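Local coordinates for protein glucokinase (Streptomyces griseus, PDB 3VGL) that is a ROK-family glucokinase that probably transfers the terminal phosphate of ATP to D-glucose, yielding glucose 6-phosphate and ADP, at residues 67-70 with 71-75; 111-115 with 116-120; 46-49 with 50-54; 178-181 with 182-185. All coordinates share one frame; numbering follows the deposited sequence.

Interaction 1. Residues 67-70 with 71-75; sequences YVDD and KRATV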
loop_
_atom_site.group_PDB
_atom_site.type_symbol
_atom_site.label_atom_id
_atom_site.label_comp_id
_atom_site.label_asym_id
_atom_site.label_seq_id
_atom_site.Cartn_x
_atom_site.Cartn_y
_atom_site.Cartn_z
ATOM N N TYR A 67 13.732 -16.096 -16.652
ATOM C CA TYR A 67 13.236 -15.510 -17.894
ATOM C C TYR A 67 13.987 -16.197 -19.034
ATOM O O TYR A 67 15.202 -16.037 -19.154
ATOM C CB TYR A 67 13.574 -14.000 -17.913
ATOM C CG TYR A 67 12.672 -13.093 -17.069
ATOM C CD1 TYR A 67 12.486 -13.327 -15.706
ATOM C CD2 TYR A 67 12.035 -11.987 -17.639
ATOM C CE1 TYR A 67 11.689 -12.469 -14.937
ATOM C CE2 TYR A 67 11.227 -11.119 -16.867
ATOM C CZ TYR A 67 11.043 -11.402 -15.529
ATOM O OH TYR A 67 10.239 -10.581 -14.753
ATOM N N VAL A 68 13.260 -16.983 -19.827
ATOM C CA VAL A 68 13.832 -17.713 -20.967
ATOM C C VAL A 68 13.455 -17.019 -22.272
ATOM O O VAL A 68 12.310 -16.576 -22.443
ATOM C CB VAL A 68 13.338 -19.163 -20.954
ATOM C CG1 VAL A 68 13.825 -19.927 -22.221
ATOM C CG2 VAL A 68 13.832 -19.848 -19.688
ATOM N N ASP A 69 14.410 -16.955 -23.199
ATOM C CA ASP A 69 14.210 -16.260 -24.482
ATOM C C ASP A 69 13.261 -16.969 -25.463
ATOM O O ASP A 69 12.897 -18.123 -25.252
ATOM C CB ASP A 69 15.563 -15.987 -25.128
ATOM C CG ASP A 69 16.175 -17.226 -25.757
ATOM O OD1 ASP A 69 16.108 -18.333 -25.169
ATOM O OD2 ASP A 69 16.724 -17.076 -26.861
ATOM N N ASP A 70 12.865 -16.276 -26.536
ATOM C CA ASP A 70 11.886 -16.819 -27.494
ATOM C C ASP A 70 12.435 -17.996 -28.313
ATOM O O ASP A 70 11.671 -18.797 -28.859
ATOM C CB ASP A 70 11.378 -15.714 -28.432
ATOM C CG ASP A 70 12.504 -15.021 -29.177
ATOM O OD1 ASP A 70 13.391 -14.438 -28.515
ATOM O OD2 ASP A 70 12.503 -15.067 -30.427
ATOM N N LYS A 71 13.757 -18.079 -28.387
ATOM C CA LYS A 71 14.442 -19.197 -29.045
ATOM C C LYS A 71 14.566 -20.439 -28.148
ATOM O O LYS A 71 15.080 -21.473 -28.580
ATOM C CB LYS A 71 15.827 -18.768 -29.544
ATOM C CG LYS A 71 15.789 -17.639 -30.572
ATOM C CD LYS A 71 16.963 -17.692 -31.539
ATOM C CE LYS A 71 16.615 -18.509 -32.793
ATOM N NZ LYS A 71 17.726 -18.581 -33.781
ATOM N N ARG A 72 14.102 -20.339 -26.901
ATOM C CA ARG A 72 14.087 -21.494 -25.989
ATOM C C ARG A 72 15.481 -22.107 -25.802
ATOM O O ARG A 72 15.668 -23.334 -25.891
ATOM C CB ARG A 72 13.040 -22.535 -26.428
ATOM C CG ARG A 72 11.601 -21.990 -26.399
ATOM C CD ARG A 72 10.682 -22.803 -27.285
ATOM N NE ARG A 72 9.806 -21.942 -28.076
ATOM C CZ ARG A 72 8.914 -22.395 -28.955
ATOM N NH1 ARG A 72 8.767 -23.700 -29.145
ATOM N NH2 ARG A 72 8.163 -21.538 -29.640
ATOM N N ALA A 73 16.456 -21.239 -25.548
ATOM C CA ALA A 73 17.856 -21.655 -25.468
ATOM C C ALA A 73 18.669 -20.998 -24.355
ATOM O O ALA A 73 19.696 -21.533 -23.923
ATOM C CB ALA A 73 18.543 -21.421 -26.814
ATOM N N THR A 74 18.209 -19.838 -23.898
ATOM C CA THR A 74 18.988 -18.995 -23.016
ATOM C C THR A 74 18.134 -18.495 -21.863
ATOM O O THR A 74 17.000 -18.069 -22.068
ATOM C CB THR A 74 19.509 -17.785 -23.801
ATOM O OG1 THR A 74 20.392 -18.260 -24.826
ATOM C CG2 THR A 74 20.256 -16.797 -22.920
ATOM N N VAL A 75 18.684 -18.578 -20.657
ATOM C CA VAL A 75 18.056 -17.931 -19.494
ATOM C C VAL A 75 18.544 -16.476 -19.443
ATOM O O VAL A 75 19.679 -16.218 -19.060
ATOM C CB VAL A 75 18.346 -18.688 -18.168
ATOM C CG1 VAL A 75 17.546 -18.036 -17.008
ATOM C CG2 VAL A 75 17.954 -20.190 -18.277
HETATM O O HOH W 1 19.065 -17.857 -27.349
#

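Interaction 2. Residues 111-115 with 116-120; sequences WGEYR and FGAGQ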
loop_
_atom_site.group_PDB
_atom_site.type_symbol
_atom_site.label_atom_id
_atom_site.label_comp_id
_atom_site.label_asym_id
_atom_site.label_seq_id
_atom_site.Cartn_x
_atom_site.Cartn_y
_atom_site.Cartn_z
ATOM N N TRP A 111 2.239 -26.605 -19.376
ATOM C CA TRP A 111 2.153 -27.564 -20.468
ATOM C C TRP A 111 1.924 -28.997 -19.941
ATOM O O TRP A 111 1.057 -29.727 -20.465
ATOM C CB TRP A 111 3.395 -27.459 -21.364
ATOM C CG TRP A 111 3.299 -28.358 -22.556
ATOM C CD1 TRP A 111 3.977 -29.527 -22.760
ATOM C CD2 TRP A 111 2.444 -28.178 -23.694
ATOM N NE1 TRP A 111 3.594 -30.089 -23.967
ATOM C CE2 TRP A 111 2.661 -29.281 -24.559
ATOM C CE3 TRP A 111 1.510 -27.194 -24.066
ATOM C CZ2 TRP A 111 1.982 -29.420 -25.783
ATOM C CZ3 TRP A 111 0.836 -27.334 -25.277
ATOM C CH2 TRP A 111 1.086 -28.441 -26.124
ATOM N N GLY A 112 2.676 -29.403 -18.915
ATOM C CA GLY A 112 2.514 -30.756 -18.328
ATOM C C GLY A 112 1.098 -30.973 -17.828
ATOM O O GLY A 112 0.500 -32.015 -18.060
ATOM N N GLU A 113 0.546 -29.976 -17.142
ATOM C CA GLU A 113 -0.820 -30.086 -16.615
ATOM C C GLU A 113 -1.867 -30.046 -17.715
ATOM O O GLU A 113 -2.906 -30.716 -17.627
ATOM C CB GLU A 113 -1.079 -28.996 -15.573
ATOM C CG GLU A 113 -0.320 -29.258 -14.258
ATOM C CD GLU A 113 -0.825 -30.512 -13.544
ATOM O OE1 GLU A 113 -2.062 -30.709 -13.464
ATOM O OE2 GLU A 113 0.012 -31.278 -13.024
ATOM N N TYR A 114 -1.597 -29.266 -18.757
ATOM C CA TYR A 114 -2.516 -29.173 -19.893
ATOM C C TYR A 114 -2.603 -30.529 -20.618
ATOM O O TYR A 114 -3.693 -31.025 -20.947
ATOM C CB TYR A 114 -2.075 -28.057 -20.841
ATOM C CG TYR A 114 -2.838 -28.082 -22.135
ATOM C CD1 TYR A 114 -4.193 -27.746 -22.175
ATOM C CD2 TYR A 114 -2.219 -28.485 -23.307
ATOM C CE1 TYR A 114 -4.905 -27.801 -23.369
ATOM C CE2 TYR A 114 -2.917 -28.547 -24.498
ATOM C CZ TYR A 114 -4.253 -28.199 -24.523
ATOM O OH TYR A 114 -4.933 -28.269 -25.714
ATOM N N ARG A 115 -1.445 -31.140 -20.827
ATOM C CA ARG A 115 -1.373 -32.412 -21.552
ATOM C C ARG A 115 -1.789 -33.634 -20.723
ATOM O O ARG A 115 -2.466 -34.545 -21.238
ATOM C CB ARG A 115 0.052 -32.622 -22.092
ATOM C CG ARG A 115 0.515 -31.624 -23.148
ATOM C CD ARG A 115 -0.191 -31.796 -24.482
ATOM N NE ARG A 115 -0.396 -33.200 -24.802
ATOM C CZ ARG A 115 0.476 -33.974 -25.441
ATOM N NH1 ARG A 115 1.649 -33.493 -25.858
ATOM N NH2 ARG A 115 0.168 -35.241 -25.654
ATOM N N PHE A 116 -1.369 -33.670 -19.461
ATOM C CA PHE A 116 -1.396 -34.915 -18.676
ATOM C C PHE A 116 -2.051 -34.750 -17.310
ATOM O O PHE A 116 -2.174 -35.722 -16.560
ATOM C CB PHE A 116 0.027 -35.475 -18.502
ATOM C CG PHE A 116 0.818 -35.567 -19.784
ATOM C CD1 PHE A 116 0.424 -36.431 -20.813
ATOM C CD2 PHE A 116 1.985 -34.809 -19.955
ATOM C CE1 PHE A 116 1.171 -36.509 -21.999
ATOM C CE2 PHE A 116 2.731 -34.888 -21.139
ATOM C CZ PHE A 116 2.318 -35.743 -22.160
ATOM N N GLY A 117 -2.496 -33.529 -16.993
ATOM C CA GLY A 117 -2.990 -33.253 -15.658
ATOM C C GLY A 117 -4.323 -32.525 -15.602
ATOM O O GLY A 117 -5.267 -32.861 -16.336
ATOM N N ALA A 118 -4.384 -31.516 -14.736
ATOM C CA ALA A 118 -5.639 -30.838 -14.401
ATOM C C ALA A 118 -6.180 -29.960 -15.535
ATOM O O ALA A 118 -7.333 -29.526 -15.476
ATOM C CB ALA A 118 -5.474 -30.009 -13.092
ATOM N N GLY A 119 -5.360 -29.696 -16.553
ATOM C CA GLY A 119 -5.772 -28.857 -17.681
ATOM C C GLY A 119 -6.363 -29.628 -18.852
ATOM O O GLY A 119 -6.818 -29.032 -19.824
ATOM N N GLN A 120 -6.337 -30.960 -18.768
ATOM C CA GLN A 120 -6.908 -31.794 -19.825
ATOM C C GLN A 120 -8.365 -31.448 -20.088
ATOM O O GLN A 120 -9.168 -31.391 -19.154
ATOM C CB GLN A 120 -6.805 -33.268 -19.445
ATOM C CG GLN A 120 -5.399 -33.805 -19.530
ATOM C CD GLN A 120 -5.303 -35.238 -19.025
ATOM O OE1 GLN A 120 -5.221 -35.489 -17.821
ATOM N NE2 GLN A 120 -5.312 -36.181 -19.941
#

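Interaction 3. Residues 46-49 with 50-54; sequences AAVA and GASEG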
loop_
_atom_site.group_PDB
_atom_site.type_symbol
_atom_site.label_atom_id
_atom_site.label_comp_id
_atom_site.label_asym_id
_atom_site.label_seq_id
_atom_site.Cartn_x
_atom_site.Cartn_y
_atom_site.Cartn_z
ATOM N N ALA A 46 24.694 -34.457 -13.969
ATOM C CA ALA A 46 24.515 -35.541 -12.991
ATOM C C ALA A 46 23.062 -36.021 -12.938
ATOM O O ALA A 46 22.798 -37.230 -12.847
ATOM C CB ALA A 46 24.957 -35.100 -11.618
ATOM N N ALA A 47 22.133 -35.067 -12.978
ATOM C CA ALA A 47 20.698 -35.381 -12.995
ATOM C C ALA A 47 20.282 -36.162 -14.237
ATOM O O ALA A 47 19.541 -37.159 -14.147
ATOM C CB ALA A 47 19.860 -34.097 -12.867
ATOM N N VAL A 48 20.754 -35.716 -15.398
ATOM C CA VAL A 48 20.471 -36.416 -16.653
ATOM C C VAL A 48 21.047 -37.838 -16.599
ATOM O O VAL A 48 20.338 -38.793 -16.902
ATOM C CB VAL A 48 21.008 -35.646 -17.902
ATOM C CG1 VAL A 48 20.915 -36.510 -19.168
ATOM C CG2 VAL A 48 20.269 -34.327 -18.082
ATOM N N ALA A 49 22.301 -37.973 -16.185
ATOM C CA ALA A 49 22.939 -39.298 -16.072
ATOM C C ALA A 49 22.192 -40.234 -15.108
ATOM O O ALA A 49 21.922 -41.407 -15.432
ATOM C CB ALA A 49 24.404 -39.145 -15.671
ATOM N N GLY A 50 21.837 -39.704 -13.936
ATOM C CA GLY A 50 21.105 -40.477 -12.928
ATOM C C GLY A 50 19.719 -40.904 -13.369
ATOM O O GLY A 50 19.334 -42.067 -13.219
ATOM N N ALA A 51 18.946 -39.968 -13.915
ATOM C CA ALA A 51 17.586 -40.290 -14.367
ATOM C C ALA A 51 17.587 -41.230 -15.590
ATOM O O ALA A 51 16.669 -42.033 -15.773
ATOM C CB ALA A 51 16.839 -39.018 -14.674
ATOM N N SER A 52 18.655 -41.153 -16.388
ATOM C CA SER A 52 18.729 -41.889 -17.649
ATOM C C SER A 52 19.106 -43.351 -17.449
ATOM O O SER A 52 18.957 -44.126 -18.377
ATOM C CB SER A 52 19.731 -41.234 -18.608
ATOM O OG SER A 52 19.203 -39.986 -19.057
ATOM N N GLU A 53 19.601 -43.712 -16.260
ATOM C CA GLU A 53 20.027 -45.109 -15.973
ATOM C C GLU A 53 18.979 -46.109 -16.408
ATOM O O GLU A 53 17.850 -46.059 -15.934
ATOM C CB GLU A 53 20.336 -45.300 -14.473
ATOM C CG GLU A 53 20.829 -46.698 -14.066
ATOM C CD GLU A 53 21.205 -46.815 -12.577
ATOM O OE1 GLU A 53 21.051 -45.809 -11.836
ATOM O OE2 GLU A 53 21.648 -47.916 -12.152
ATOM N N GLY A 54 19.367 -47.029 -17.298
ATOM C CA GLY A 54 18.470 -48.069 -17.791
ATOM C C GLY A 54 17.598 -47.732 -18.978
ATOM O O GLY A 54 16.883 -48.604 -19.485
#

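Interaction 4. Residues 178-181 with 182-185; sequences YASG and RALV. With ANP (phosphoaminophosphonic acid-adenylate ester), chain E.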
loop_
_atom_site.group_PDB
_atom_site.type_symbol
_atom_site.label_atom_id
_atom_site.label_comp_id
_atom_site.label_asym_id
_atom_site.label_seq_id
_atom_site.Cartn_x
_atom_site.Cartn_y
_atom_site.Cartn_z
ATOM N N TYR A 178 5.001 -12.303 -1.629
ATOM C CA TYR A 178 3.794 -12.479 -0.792
ATOM C C TYR A 178 3.159 -13.843 -0.965
ATOM O O TYR A 178 2.476 -14.327 -0.059
ATOM C CB TYR A 178 2.763 -11.377 -1.094
ATOM C CG TYR A 178 3.347 -10.002 -0.842
ATOM C CD1 TYR A 178 3.343 -9.457 0.436
ATOM C CD2 TYR A 178 4.011 -9.317 -1.865
ATOM C CE1 TYR A 178 3.921 -8.205 0.691
ATOM C CE2 TYR A 178 4.588 -8.065 -1.626
ATOM C CZ TYR A 178 4.544 -7.540 -0.345
ATOM O OH TYR A 178 5.120 -6.310 -0.037
ATOM N N ALA A 179 3.381 -14.457 -2.121
ATOM C CA ALA A 179 2.826 -15.797 -2.371
ATOM C C ALA A 179 3.910 -16.666 -3.005
ATOM O O ALA A 179 4.266 -16.488 -4.190
ATOM C CB ALA A 179 1.609 -15.708 -3.293
ATOM N N SER A 180 4.434 -17.582 -2.207
ATOM C CA SER A 180 5.453 -18.531 -2.642
ATOM C C SER A 180 5.675 -19.442 -1.449
ATOM O O SER A 180 5.142 -19.182 -0.345
ATOM C CB SER A 180 6.758 -17.811 -3.016
ATOM O OG SER A 180 7.459 -17.398 -1.841
ATOM N N GLY A 181 6.436 -20.515 -1.661
ATOM C CA GLY A 181 6.861 -21.375 -0.522
ATOM C C GLY A 181 7.733 -20.586 0.450
ATOM O O GLY A 181 7.618 -20.739 1.667
ATOM N N ARG A 182 8.594 -19.718 -0.081
ATOM C CA ARG A 182 9.433 -18.893 0.789
ATOM C C ARG A 182 8.608 -17.952 1.644
ATOM O O ARG A 182 8.947 -17.761 2.811
ATOM C CB ARG A 182 10.514 -18.116 0.020
ATOM C CG ARG A 182 11.672 -18.949 -0.372
ATOM C CD ARG A 182 12.821 -18.079 -0.854
ATOM N NE ARG A 182 13.984 -18.934 -1.083
ATOM C CZ ARG A 182 15.069 -18.548 -1.739
ATOM N NH1 ARG A 182 16.077 -19.393 -1.903
ATOM N NH2 ARG A 182 15.135 -17.320 -2.237
ATOM N N ALA A 183 7.543 -17.365 1.065
ATOM C CA ALA A 183 6.644 -16.495 1.817
ATOM C C ALA A 183 5.923 -17.294 2.898
ATOM O O ALA A 183 5.817 -16.830 4.032
ATOM C CB ALA A 183 5.627 -15.790 0.902
ATOM N N LEU A 184 5.450 -18.493 2.555
ATOM C CA LEU A 184 4.855 -19.371 3.575
ATOM C C LEU A 184 5.783 -19.568 4.783
ATOM O O LEU A 184 5.343 -19.434 5.935
ATOM C CB LEU A 184 4.479 -20.722 2.956
ATOM C CG LEU A 184 3.834 -21.727 3.935
ATOM C CD1 LEU A 184 2.422 -21.255 4.325
ATOM C CD2 LEU A 184 3.801 -23.059 3.230
ATOM N N VAL A 185 7.046 -19.908 4.510
ATOM C CA VAL A 185 8.029 -20.096 5.571
ATOM C C VAL A 185 8.199 -18.813 6.372
ATOM O O VAL A 185 8.250 -18.845 7.608
ATOM C CB VAL A 185 9.356 -20.600 4.996
ATOM C CG1 VAL A 185 10.452 -20.599 6.061
ATOM C CG2 VAL A 185 9.149 -21.988 4.423
HETATM P PB ANP E . 11.974 -25.124 -6.370
HETATM O O1B ANP E . 11.479 -23.680 -6.242
HETATM O O2B ANP E . 13.454 -25.322 -6.214
HETATM N N3B ANP E . 11.515 -25.746 -7.900
HETATM P PA ANP E . 9.847 -26.078 -4.607
HETATM O O1A ANP E . 9.773 -27.340 -3.743
HETATM O O2A ANP E . 8.852 -25.860 -5.704
HETATM O O3A ANP E . 11.358 -25.990 -5.168
HETATM O "O5'" ANP E . 9.794 -24.776 -3.663
HETATM C "C5'" ANP E . 10.641 -24.636 -2.518
HETATM C "C4'" ANP E . 9.968 -23.735 -1.505
HETATM O "O4'" ANP E . 8.643 -24.208 -1.228
HETATM C "C3'" ANP E . 10.721 -23.766 -0.198
HETATM O "O3'" ANP E . 10.463 -22.525 0.465
HETATM C "C2'" ANP E . 10.024 -24.890 0.524
HETATM O "O2'" ANP E . 10.152 -24.780 1.931
HETATM C "C1'" ANP E . 8.573 -24.762 0.084
HETATM N N9 ANP E . 7.940 -26.084 -0.072
HETATM C C8 ANP E . 8.240 -27.046 -0.964
HETATM N N7 ANP E . 7.418 -28.131 -0.799
HETATM C C5 ANP E . 6.577 -27.815 0.201
HETATM C C6 ANP E . 5.458 -28.481 0.928
HETATM N N6 ANP E . 5.048 -29.729 0.586
HETATM N N1 ANP E . 4.850 -27.778 1.907
HETATM C C2 ANP E . 5.220 -26.531 2.289
HETATM N N3 ANP E . 6.237 -25.878 1.680
HETATM C C4 ANP E . 6.914 -26.470 0.676
#

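Interaction 1. Residues 67-70 with 71-75
Ala73 and Thr74 both direct their backbone N-H groups at a single carboxylate oxygen, OD1 of Asp69, a clear example of a side chain organising the reversal of a beta hairpin. The bond from Ala73 N to Asp69 OD1 is 3.0 Å long and nearly straight (170°), and it uses the syn lone pair. Thr74 N reaches Asp69 OD1 at 2.9 Å from above the carboxylate plane, so the two donors approach the oxygen from distinct directions. With CG lodged between the backbone N and the carbonyl carbon (chi1 76°), the carboxylate is carried in over the turn. Its other oxygen, OD2, lies 3.3 Å from Lys71 CB and accepts from a water that also bonds to Thr74 OG1, which fixes the rotation of the group further.

The backbone supplies the frame for this grip. Arg72 N bonds to Asp69 O at 3.0 Å and closes a type I turn whose last residue, Arg72, has left-handed backbone angles. Asp69 N donates to Thr74 O at 3.0 Å. Beyond it, Val68 and Val75 form an antiparallel non-hydrogen-bonded pair, their side chains on the same face with CG2 to CG2 at 4.4 Å.

This tip joins strands 67-68 and 75-77. Tyr67, at its base, touches the bound glucose, the zinc ligand His157, and Ile282 of a second subunit. Val68 rests on Val102 of strand 100-104, and Val75 on Leu88 of helix 88-96.

Interaction 2. Residues 111-115 with 116-120
Glu113 O receives two backbone donors, Gly117 N and Gly119 N, each at 2.9 Å and from opposite faces of its carbonyl plane, as the chain leaves helix 105-116 and bends into a type I turn from Gly117 to Gln120. One turn of ordinary helix bonding precedes this, from Phe116 N to Gly112 O.

The Glu113 side chain grips the same turn. Bent at chi2 (-66°), it folds back so that OE1 takes the N-H of Ala118 at 2.8 Å, almost perfectly straight (178°), on the anti side but tilted out of the carboxylate plane. A CB on Gly117 would fall on that oxygen, and one on Gly119 would run into Tyr114 CA, so both glycines suit the close approach of the chain to the helix.

Arg115 and Phe116 lie alongside one another. Arg115 CB sits over the middle of the Phe116 ring, 3.6 Å from its centroid, a CH-pi contact, and the ring's CZ lies 4.1 Å above the guanidinium plane, the two planes being 41° apart. Arg115 CG lies 3.4 Å above one face of the Trp111 ring, toward its rim. With an alanine in place of Phe116 the aromatic flank would be gone, and the arginine chain is likely to turn more freely and a gap to open beside Val304.

The chemistry is divided. Arg115 NH1 makes a salt bridge to Asp308, also bonded by Trp111 NE1, while the Glu113 carboxylate is held by the backbone amides of Ala118, Gln296 and Leu297, which would probably stabilise its negative charge inside the protein.

Interaction 3. Residues 46-49 with 50-54
Ser52 and Val48 meet in the alpha-helix 37-52, where a serine side chain bonds back to the carbonyl four residues earlier. Helix 37-52 lies against the mixed five-stranded sheet containing strand 3-9, part of the actin-like fold of ROK kinases. Starting at CB, the serine already lies close to its partner, 3.0 Å from Val48 O. The next atom is the last: OG sits anti to the carbonyl carbon (chi1 -70°), beside its own backbone N, which turns it back toward the carbonyl of the preceding turn, and it donates to Val48 O at 2.7 Å. OG also passes 3.9 Å from Val48 CG1.

Val48 O is therefore doubly held, for Ser52 N donates to it as well, at 2.9 Å and with a bent N-H angle of 135°. Amide and hydroxyl come from opposite faces of the carbonyl plane, the hydroxyl from above it. Without the hydroxyl, as with an alanine in place of Ser52, Val48 O would keep just the bent amide bond of this pair, and the turn is likely to be held less firmly.

Upstream the pattern is regular: Gly50 N bonds to Ala46 O and Ala51 N to Ala47 O, the latter with an angle of 167°. The small side chains are consistent with a close approach of the helix to the sheet. Ala47 and Ala51 both touch Ala16 and Phe29, Val48 packs on Val7 and Val60, and Ser52 itself meets Ile5 and Val57, while Ala51 O takes a bond from Ser27 OG. Beside the serine, the methyl of Ala51 ends 3.3 Å from Ala47 O.

Interaction 4. Residues 178-181 with 182-185
Ser180 OG accepts the N-H of Ala183 at 2.9 Å and is also linked by a weak bond to Glu176 O, making Ser180 a textbook N-cap of helix 181-194. With OG held between its own N and carbonyl carbon (chi1 76°), the hydroxyl turns inward over the first turn of the helix and lies across the amide end, where a bare N-H would otherwise lack an acceptor. The main-chain pattern begins at once: Leu184 N bonds to Ser180 O at 3.0 Å, and Val185 N to Gly181 O. Ala183 CB tucks in under the incoming chain, 3.6 Å from Tyr178 O. Ser180 N, by contrast, is buried without a partner.

This capped end forms one wall of the nucleotide pocket. Gly181 passes so near the ribose that a CB there would collide with O4' of the ATP analogue AMPPNP. Leu184, with CG anti to its backbone N (chi1 -180°), sends CD2 to within 3.9 Å of adenine C2, while Val185 CG2 comes within 3.9 Å of O2' of the nucleotide ribose. Behind the pocket, Leu184 packs on Phe233 and Leu236 of helix 227-251. Tyr178 points the other way, its OH bonded to Leu165 N and to Asp163 O of a third subunit. At the ribose, Gly181 C stands 3.3 Å from O3' of the nucleotide.

Overall arrangement
Along the chain the order is interaction 3, interaction 1, interaction 2, interaction 4, and none touches another; their centres lie 22 to 31 Å apart. Helix 37-52, home of interaction 3, backs the mixed sheet that ends at strand 100-104. The hairpin of interaction 1 leans on that same strand, which leads straight into helix 105-116, whose exit is interaction 2 beside strands of the second five-stranded sheet. Interaction 4 lies across the chain's centre from the other three. Interactions 1 and 4 reach the glucose and nucleotide pockets, whereas 2 is a helix exit and 3 the later part of a helix, both away from them, so similar local bonding occurs in pockets and framework alike.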